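PDB 1QO8: probable fumarate reductase Ifc3 from Shewanella frigidimarina, which catalyses the essentially one-way reduction of fumarate to succinate, using an FAD and four covalently bound c-type hemes. Local coordinates for residues 326-331 with 494-499. Sequence-based numbering, arbitrary orientation.
With FAD (flavin-adenine dinucleotide), chain G.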
loop_
_atom_site.group_PDB
_atom_site.type_symbol
_atom_site.label_atom_id
_atom_site.label_comp_id
_atom_site.label_asym_id
_atom_site.label_seq_id
_atom_site.Cartn_x
_atom_site.Cartn_y
_atom_site.Cartn_z
ATOM N N LYS A 326 0.845 14.738 0.123
ATOM C CA LYS A 326 1.696 14.941 -1.025
ATOM C C LYS A 326 2.294 16.361 -1.135
ATOM O O LYS A 326 3.171 16.484 -1.997
ATOM C CB LYS A 326 1.034 14.677 -2.376
ATOM C CG LYS A 326 -0.103 15.582 -2.800
ATOM C CD LYS A 326 -0.433 15.260 -4.242
ATOM C CE LYS A 326 -1.861 15.389 -4.620
ATOM N NZ LYS A 326 -2.365 16.759 -4.932
ATOM N N ASP A 327 1.743 17.371 -0.493
ATOM C CA ASP A 327 2.287 18.723 -0.589
ATOM C C ASP A 327 3.140 19.075 0.633
ATOM O O ASP A 327 3.486 20.223 0.791
ATOM C CB ASP A 327 1.093 19.720 -0.668
ATOM C CG ASP A 327 0.335 19.585 -1.982
ATOM O OD1 ASP A 327 0.926 19.765 -3.076
ATOM O OD2 ASP A 327 -0.882 19.287 -2.019
ATOM N N MET A 328 3.455 18.144 1.534
ATOM C CA MET A 328 4.380 18.376 2.608
ATOM C C MET A 328 5.825 18.494 2.068
ATOM O O MET A 328 6.037 18.009 0.988
ATOM C CB MET A 328 4.263 17.135 3.508
ATOM C CG MET A 328 2.885 17.123 4.250
ATOM S SD MET A 328 3.088 15.988 5.578
ATOM C CE MET A 328 1.421 16.282 6.445
ATOM N N THR A 329 6.769 19.113 2.777
ATOM C CA THR A 329 8.167 18.967 2.525
ATOM C C THR A 329 8.693 17.652 3.148
ATOM O O THR A 329 7.908 16.745 3.361
ATOM C CB THR A 329 9.046 20.009 3.297
ATOM O OG1 THR A 329 8.355 20.973 4.043
ATOM C CG2 THR A 329 10.156 20.378 2.406
ATOM N N SER A 330 9.959 17.631 3.632
ATOM C CA SER A 330 10.379 16.408 4.325
ATOM C C SER A 330 11.581 16.891 5.091
ATOM O O SER A 330 12.223 17.813 4.562
ATOM C CB SER A 330 10.885 15.315 3.270
ATOM O OG SER A 330 11.481 14.292 4.182
ATOM N N SER A 331 11.974 16.308 6.177
ATOM C CA SER A 331 13.209 16.675 6.796
ATOM C C SER A 331 14.356 15.759 6.305
ATOM O O SER A 331 15.352 15.765 6.971
ATOM C CB SER A 331 12.917 16.333 8.266
ATOM O OG SER A 331 12.604 14.941 8.108
ATOM N N VAL A 494 7.815 27.695 7.372
ATOM C CA VAL A 494 7.677 26.255 7.684
ATOM C C VAL A 494 6.525 25.582 6.998
ATOM O O VAL A 494 5.659 26.219 6.430
ATOM C CB VAL A 494 7.490 26.037 9.191
ATOM C CG1 VAL A 494 8.623 26.742 9.944
ATOM C CG2 VAL A 494 6.127 26.637 9.652
ATOM N N ALA A 495 6.480 24.266 6.971
ATOM C CA ALA A 495 5.452 23.433 6.418
ATOM C C ALA A 495 5.626 22.056 7.013
ATOM O O ALA A 495 6.684 21.649 7.495
ATOM C CB ALA A 495 5.548 23.477 4.889
ATOM N N PRO A 496 4.512 21.339 7.221
ATOM C CA PRO A 496 4.661 19.983 7.711
ATOM C C PRO A 496 5.562 19.201 6.731
ATOM O O PRO A 496 5.566 19.451 5.552
ATOM C CB PRO A 496 3.244 19.418 7.720
ATOM C CG PRO A 496 2.354 20.508 7.306
ATOM C CD PRO A 496 3.193 21.662 6.699
ATOM N N GLY A 497 6.359 18.275 7.302
ATOM C CA GLY A 497 7.307 17.558 6.463
ATOM C C GLY A 497 7.143 16.038 6.735
ATOM O O GLY A 497 7.062 15.647 7.894
ATOM N N ILE A 498 7.259 15.292 5.638
ATOM C CA ILE A 498 7.469 13.847 5.798
ATOM C C ILE A 498 8.745 13.644 6.549
ATOM O O ILE A 498 9.808 14.230 6.297
ATOM C CB ILE A 498 7.422 13.131 4.393
ATOM C CG1 ILE A 498 5.904 13.320 4.011
ATOM C CG2 ILE A 498 7.634 11.646 4.599
ATOM C CD1 ILE A 498 5.714 13.379 2.533
ATOM N N HIS A 499 8.782 12.766 7.502
ATOM C CA HIS A 499 9.860 12.538 8.397
ATOM C C HIS A 499 10.187 11.085 8.493
ATOM O O HIS A 499 11.403 10.871 8.606
ATOM C CB HIS A 499 9.368 13.075 9.825
ATOM C CG HIS A 499 10.489 12.957 10.812
ATOM N ND1 HIS A 499 11.560 13.824 10.667
ATOM C CD2 HIS A 499 10.741 12.198 11.885
ATOM C CE1 HIS A 499 12.473 13.572 11.637
ATOM N NE2 HIS A 499 12.014 12.560 12.332
HETATM P PA FAD G . 19.433 5.573 6.339
HETATM O O1A FAD G . 20.297 6.129 7.429
HETATM O O2A FAD G . 18.683 6.388 5.559
HETATM O O5B FAD G . 20.513 5.150 5.278
HETATM C C5B FAD G . 20.187 4.357 4.063
HETATM C C4B FAD G . 21.496 4.338 3.125
HETATM O O4B FAD G . 21.053 3.513 1.939
HETATM C C3B FAD G . 21.763 5.744 2.495
HETATM O O3B FAD G . 22.946 6.366 2.729
HETATM C C2B FAD G . 21.177 5.655 1.038
HETATM O O2B FAD G . 21.857 6.472 0.053
HETATM C C1B FAD G . 21.517 4.244 0.735
HETATM N N9A FAD G . 20.678 3.662 -0.321
HETATM C C8A FAD G . 19.346 3.873 -0.572
HETATM N N7A FAD G . 18.948 3.285 -1.666
HETATM C C5A FAD G . 20.069 2.640 -2.179
HETATM C C6A FAD G . 20.313 1.892 -3.409
HETATM N N6A FAD G . 19.397 1.633 -4.301
HETATM N N1A FAD G . 21.573 1.403 -3.525
HETATM C C2A FAD G . 22.595 1.717 -2.658
HETATM N N3A FAD G . 22.459 2.418 -1.510
HETATM C C4A FAD G . 21.183 2.864 -1.361
HETATM N N1 FAD G . 15.154 8.384 14.933
HETATM C C2 FAD G . 15.490 8.115 16.166
HETATM O O2 FAD G . 15.285 7.118 16.777
HETATM N N3 FAD G . 16.197 9.046 16.986
HETATM C C4 FAD G . 16.516 10.255 16.376
HETATM O O4 FAD G . 17.066 11.104 17.018
HETATM C C4X FAD G . 16.070 10.550 15.017
HETATM N N5 FAD G . 16.328 11.747 14.468
HETATM C C5X FAD G . 15.994 12.009 13.182
HETATM C C6 FAD G . 16.308 13.273 12.666
HETATM C C7 FAD G . 15.989 13.567 11.362
HETATM C C7M FAD G . 16.293 14.890 10.735
HETATM C C8 FAD G . 15.376 12.540 10.556
HETATM C C8M FAD G . 15.090 12.825 9.113
HETATM C C9 FAD G . 15.097 11.292 11.050
HETATM C C9A FAD G . 15.390 10.982 12.357
HETATM N N10 FAD G . 15.120 9.750 12.985
HETATM C C10 FAD G . 15.432 9.509 14.268
HETATM C "C1'" FAD G . 14.850 8.538 12.149
HETATM C "C2'" FAD G . 16.145 7.663 12.053
HETATM O "O2'" FAD G . 17.175 8.697 11.898
HETATM C "C3'" FAD G . 16.078 6.984 10.663
HETATM O "O3'" FAD G . 14.908 6.161 10.557
HETATM C "C4'" FAD G . 17.151 5.844 10.675
HETATM O "O4'" FAD G . 18.417 6.568 10.735
HETATM C "C5'" FAD G . 17.066 5.164 9.262
HETATM O "O5'" FAD G . 18.398 4.350 9.189
HETATM P P FAD G . 18.706 3.385 8.028
HETATM O O1P FAD G . 20.049 2.789 8.384
HETATM O O2P FAD G . 17.563 2.593 7.942
HETATM O O3P FAD G . 18.669 4.244 6.862
#
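Thr329 and Ser330 run parallel to the long strand 489-505, and three backbone bonds set the pairing. Thr329 N reaches Pro496 O at 3.0 Å, in the plane of that carbonyl. Ile498 N returns to Thr329 O at 2.8 Å, coming from above the carbonyl plane, and Ser331 N lies nearly along the C=O axis of Ile498. That last carbonyl is gripped twice: Ser330 OG, anti to its own backbone N, also donates to Ile498 O, at 2.7 Å and from above the plane.

Met328 can be followed outward across Pro496. Its CB sits 3.4 Å from Pro496 O and also faces Ile498 CD1; CG is still near the same oxygen; SD passes between Pro496 CB and Ile498 CG1; CE finishes 3.8 Å from Pro496 CB. With CG beside the backbone N and the chain extended beyond it, the side chain crosses those of Pro496 and Ile498 at about a right angle.

At the other end, Ser331 OG meets His499 ND1 at 3.0 Å, near the ring plane at its edge, a hydrogen bond in which either could donate. The bond fixes one edge of the imidazole, whose CE1 lies 3.3 Å from FAD C8. His499 probably binds fumarate and succinate, as do Arg539 and His360 close by for succinate. An alanine here removes the ring, and with it the bond to Ser331 and the contact with the flavin, which would probably disturb this end of the substrate site.

Within the FAD-binding domain, helix 397-405 packs on Met328 and Pro496 through Leu405, while strand 357-364 pairs antiparallel with strand 489-505, bonding to it at Ala495, Gly497 and His499.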